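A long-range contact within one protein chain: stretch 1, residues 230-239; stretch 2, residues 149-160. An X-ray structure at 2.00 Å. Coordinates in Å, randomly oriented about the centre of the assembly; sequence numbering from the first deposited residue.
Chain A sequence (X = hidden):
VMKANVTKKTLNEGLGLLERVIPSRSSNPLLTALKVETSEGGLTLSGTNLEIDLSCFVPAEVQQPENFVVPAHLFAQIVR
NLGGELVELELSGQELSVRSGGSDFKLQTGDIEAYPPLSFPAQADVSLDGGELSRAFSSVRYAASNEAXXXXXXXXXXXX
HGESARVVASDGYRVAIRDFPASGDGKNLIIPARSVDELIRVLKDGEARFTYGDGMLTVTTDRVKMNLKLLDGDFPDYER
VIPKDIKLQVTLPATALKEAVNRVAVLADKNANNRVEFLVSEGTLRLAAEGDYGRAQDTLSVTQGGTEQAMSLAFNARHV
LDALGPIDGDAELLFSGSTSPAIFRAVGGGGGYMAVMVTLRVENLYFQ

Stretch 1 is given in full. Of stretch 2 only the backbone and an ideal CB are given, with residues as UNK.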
# COMPACT_ATOMS: atom_id res chain seq x y z
N LEU A 230 4.05 32.69 2.99
CA LEU A 230 4.87 32.71 4.19
C LEU A 230 3.99 33.20 5.34
O LEU A 230 3.11 34.02 5.12
CB LEU A 230 6.04 33.68 4.03
CG LEU A 230 7.18 33.28 3.09
CD1 LEU A 230 8.21 34.40 3.00
CD2 LEU A 230 7.79 31.97 3.56
N LEU A 231 4.23 32.73 6.56
CA LEU A 231 3.46 33.19 7.72
C LEU A 231 4.07 34.46 8.29
O LEU A 231 5.30 34.63 8.28
CB LEU A 231 3.40 32.12 8.80
CG LEU A 231 2.79 30.77 8.38
CD1 LEU A 231 2.65 29.86 9.61
CD2 LEU A 231 1.44 30.91 7.70
N ASP A 232 3.20 35.35 8.76
CA ASP A 232 3.61 36.58 9.41
C ASP A 232 3.94 36.34 10.87
O ASP A 232 3.59 35.31 11.44
CB ASP A 232 2.50 37.63 9.32
CG ASP A 232 2.51 38.38 8.01
OD1 ASP A 232 3.37 39.28 7.86
OD2 ASP A 232 1.66 38.10 7.15
N GLY A 233 4.61 37.31 11.47
CA GLY A 233 4.93 37.24 12.89
C GLY A 233 6.34 36.75 13.11
O GLY A 233 7.01 36.31 12.18
N ASP A 234 6.80 36.83 14.35
CA ASP A 234 8.09 36.29 14.73
C ASP A 234 7.85 34.93 15.37
O ASP A 234 7.01 34.76 16.26
CB ASP A 234 8.80 37.21 15.73
CG ASP A 234 9.26 38.54 15.11
OD1 ASP A 234 9.48 38.60 13.89
OD2 ASP A 234 9.43 39.52 15.87
N PHE A 235 8.61 33.94 14.93
CA PHE A 235 8.64 32.67 15.63
C PHE A 235 9.05 32.86 17.10
O PHE A 235 9.94 33.67 17.39
CB PHE A 235 9.62 31.74 14.93
CG PHE A 235 9.33 30.29 15.14
CD1 PHE A 235 8.31 29.67 14.44
CD2 PHE A 235 10.08 29.55 16.03
CE1 PHE A 235 8.05 28.33 14.63
CE2 PHE A 235 9.81 28.22 16.24
CZ PHE A 235 8.79 27.60 15.53
N PRO A 236 8.41 32.14 18.03
CA PRO A 236 8.71 32.38 19.44
C PRO A 236 10.12 31.95 19.85
O PRO A 236 10.80 31.23 19.11
CB PRO A 236 7.66 31.55 20.18
CG PRO A 236 6.57 31.32 19.17
CD PRO A 236 7.31 31.16 17.88
N ASP A 237 10.56 32.39 21.02
CA ASP A 237 11.89 32.06 21.52
C ASP A 237 11.93 30.61 22.04
O ASP A 237 11.77 30.36 23.22
CB ASP A 237 12.32 33.06 22.60
CG ASP A 237 13.78 32.87 23.04
OD1 ASP A 237 14.49 32.05 22.44
OD2 ASP A 237 14.21 33.55 24.00
N TYR A 238 12.15 29.68 21.12
CA TYR A 238 12.26 28.24 21.44
C TYR A 238 13.46 27.90 22.34
O TYR A 238 13.44 26.87 23.01
CB TYR A 238 12.30 27.39 20.16
CG TYR A 238 13.48 27.69 19.26
CD1 TYR A 238 14.69 27.05 19.45
CD2 TYR A 238 13.38 28.63 18.25
CE1 TYR A 238 15.79 27.34 18.66
CE2 TYR A 238 14.46 28.92 17.44
CZ TYR A 238 15.67 28.28 17.65
OH TYR A 238 16.76 28.58 16.88
N GLU A 239 14.50 28.75 22.36
CA GLU A 239 15.66 28.53 23.24
C GLU A 239 15.25 28.39 24.69
O GLU A 239 15.86 27.62 25.43
CB GLU A 239 16.67 29.68 23.17
CG GLU A 239 17.51 29.73 21.91
CD GLU A 239 18.41 28.52 21.74
OE1 GLU A 239 18.78 27.89 22.76
OE2 GLU A 239 18.75 28.21 20.59
N UNK A 149 -2.48 27.05 19.06
CA UNK A 149 -3.13 28.35 19.28
C UNK A 149 -2.37 29.47 18.59
O UNK A 149 -2.97 30.37 18.00
CB UNK A 149 -3.24 28.65 20.78
N UNK A 150 -1.04 29.41 18.66
CA UNK A 150 -0.20 30.42 18.01
C UNK A 150 0.01 30.02 16.57
O UNK A 150 0.64 28.99 16.29
CB UNK A 150 1.14 30.58 18.73
N UNK A 151 -0.47 30.86 15.66
CA UNK A 151 -0.37 30.57 14.22
C UNK A 151 1.06 30.28 13.78
O UNK A 151 1.30 29.40 12.95
CB UNK A 151 -0.92 31.74 13.41
N UNK A 152 2.03 31.01 14.33
CA UNK A 152 3.43 30.79 13.95
C UNK A 152 3.89 29.34 14.12
O UNK A 152 4.74 28.88 13.34
CB UNK A 152 4.33 31.70 14.78
N UNK A 153 3.33 28.62 15.10
CA UNK A 153 3.75 27.22 15.34
C UNK A 153 3.19 26.24 14.31
O UNK A 153 3.55 25.05 14.29
CB UNK A 153 3.31 26.78 16.74
N UNK A 154 2.35 26.74 13.42
CA UNK A 154 1.83 25.96 12.32
C UNK A 154 2.83 25.92 11.16
O UNK A 154 2.62 25.20 10.20
CB UNK A 154 0.49 26.53 11.85
N UNK A 155 3.93 26.66 11.28
CA UNK A 155 4.95 26.68 10.23
C UNK A 155 6.33 26.27 10.71
O UNK A 155 6.54 25.98 11.89
CB UNK A 155 5.03 28.08 9.62
N UNK A 156 7.26 26.20 9.76
CA UNK A 156 8.63 25.85 10.06
C UNK A 156 9.49 27.12 9.91
O UNK A 156 9.46 27.78 8.86
CB UNK A 156 9.12 24.72 9.15
N UNK A 157 10.25 27.46 10.95
CA UNK A 157 11.12 28.62 10.88
C UNK A 157 12.40 28.26 10.15
O UNK A 157 12.96 27.21 10.38
CB UNK A 157 11.43 29.15 12.28
N UNK A 158 12.85 29.14 9.26
CA UNK A 158 14.18 29.06 8.67
C UNK A 158 15.00 30.25 9.17
O UNK A 158 14.57 31.40 9.05
CB UNK A 158 14.11 29.04 7.14
N UNK A 159 16.17 29.97 9.74
CA UNK A 159 17.10 30.99 10.23
C UNK A 159 18.39 30.92 9.44
O UNK A 159 18.88 29.82 9.16
CB UNK A 159 17.38 30.81 11.72
N UNK A 160 18.96 32.08 9.11
CA UNK A 160 20.30 32.14 8.51
C UNK A 160 21.33 32.62 9.50
O UNK A 160 21.08 33.54 10.28
CB UNK A 160 20.30 33.06 7.28

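Position 149 has nothing of stretch 1 within reach, so almost any side chain would serve; it is Phe149. At position 150 CA-to-CB points toward stretch 1, but the ideal CB lies 5.5 Å from Pro236 CG. A medium or long chain could cross that gap. Gln150 does so, its NE2 3.7 Å from Pro236 CG.

Position 151 points sideways with no partner near its CB, leaving the choice wide. Ala151 contributes mainly backbone: its O lies 3.6 Å from Leu231 CD1.

Position 152 looks straight at stretch 1. Its ideal CB is 4.3 Å from both Asp234 O and Pro236 CD and 4.5 Å from Phe235 CD1, a confined, largely apolar site for a compact side chain such as Val, Ala or Thr. Val152 fits: CG2 packs 3.5 Å from Pro236 CD, while CG1 lies 3.6 Å from Asp232 O.

At position 153 CB points sideways, so only a side chain long enough to turn back could reach Phe235 and Pro236; Leu, Met or an aromatic would suit. Phe153 sets its edge against the face of Phe235, with ring planes at 85°, and its CZ lies 3.4 Å from Pro236 CG.

Position 154 also points sideways, and a long chain can run clear of Leu231. Arg154 does this, its end leading away.

Position 155 is severely restricted, because an ideal CB would sit 3.0 Å from Leu231 CD1, a clash. Glycine is the natural answer, and Gly155 leaves room for Leu231 CD1, which lies 3.8 Å from Gly155 N.

Position 156, pointing away, holds Ile156.

Position 157 faces stretch 1 with its CB above the Phe235 ring. An aliphatic stem is favoured, and a long chain with a polar end could approach the Pro236 carbonyl closely enough for a water to bridge them. Lys157 supplies the stem and the polar end: its CB lies 3.9 Å from the centroid of the Phe235 ring, a CH-pi contact, and the extended chain carries NZ to water 1 at 2.7 Å, which donates to Pro236 O at 3.0 Å.

Position 158 is out of reach and holds Leu158. Position 159 points toward stretch 1, where the Tyr238 hydroxyl invites an acceptor on a longer chain, Glu or Gln. Glu159 receives the bond from Tyr238 OH at OE2, 2.6 Å, and the same OE2 forms a salt bridge with Lys157 NZ at 2.8 Å. Position 160, His160, lies beyond reach.

Stretch 2, residues 149-160: FQAVFRGIKLEH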
# COMPACT_ATOMS: atom_id res chain seq x y z
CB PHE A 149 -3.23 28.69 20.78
CG PHE A 149 -4.25 27.88 21.54
CD1 PHE A 149 -5.59 27.90 21.18
CD2 PHE A 149 -3.86 27.09 22.63
CE1 PHE A 149 -6.53 27.16 21.87
CE2 PHE A 149 -4.80 26.36 23.34
CZ PHE A 149 -6.14 26.39 22.96
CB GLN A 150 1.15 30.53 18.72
CG GLN A 150 1.06 31.18 20.08
CD GLN A 150 2.41 31.44 20.70
OE1 GLN A 150 2.78 30.80 21.68
NE2 GLN A 150 3.18 32.35 20.11
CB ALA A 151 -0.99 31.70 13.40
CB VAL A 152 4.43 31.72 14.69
CG1 VAL A 152 4.22 33.17 14.26
CG2 VAL A 152 4.26 31.61 16.20
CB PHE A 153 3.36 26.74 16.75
CG PHE A 153 4.26 27.25 17.85
CD1 PHE A 153 5.64 27.37 17.68
CD2 PHE A 153 3.73 27.54 19.10
CE1 PHE A 153 6.45 27.82 18.71
CE2 PHE A 153 4.54 27.99 20.13
CZ PHE A 153 5.90 28.12 19.94
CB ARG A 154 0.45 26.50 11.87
CG ARG A 154 -0.53 26.71 13.04
CD ARG A 154 -1.85 27.33 12.64
NE ARG A 154 -2.52 27.85 13.84
CZ ARG A 154 -3.40 28.85 13.85
NH1 ARG A 154 -3.74 29.47 12.73
NH2 ARG A 154 -3.91 29.25 15.01
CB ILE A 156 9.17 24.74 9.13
CG1 ILE A 156 8.58 23.36 9.44
CG2 ILE A 156 10.68 24.62 9.30
CD1 ILE A 156 7.09 23.24 9.35
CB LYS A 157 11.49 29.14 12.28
CG LYS A 157 12.14 30.53 12.26
CD LYS A 157 12.84 30.81 13.57
CE LYS A 157 13.31 32.26 13.72
NZ LYS A 157 14.19 32.36 14.92
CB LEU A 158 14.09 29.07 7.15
CG LEU A 158 15.45 29.06 6.42
CD1 LEU A 158 16.13 27.72 6.67
CD2 LEU A 158 15.29 29.28 4.93
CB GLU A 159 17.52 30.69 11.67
CG GLU A 159 16.46 30.82 12.73
CD GLU A 159 16.95 30.38 14.10
OE1 GLU A 159 18.16 30.14 14.28
OE2 GLU A 159 16.12 30.28 15.02
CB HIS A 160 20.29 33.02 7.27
CG HIS A 160 19.70 32.34 6.06
ND1 HIS A 160 18.39 32.38 5.77
CD2 HIS A 160 20.30 31.57 5.08
CE1 HIS A 160 18.17 31.68 4.64
NE2 HIS A 160 19.34 31.19 4.22
O HOH W 1 13.07 32.14 17.41
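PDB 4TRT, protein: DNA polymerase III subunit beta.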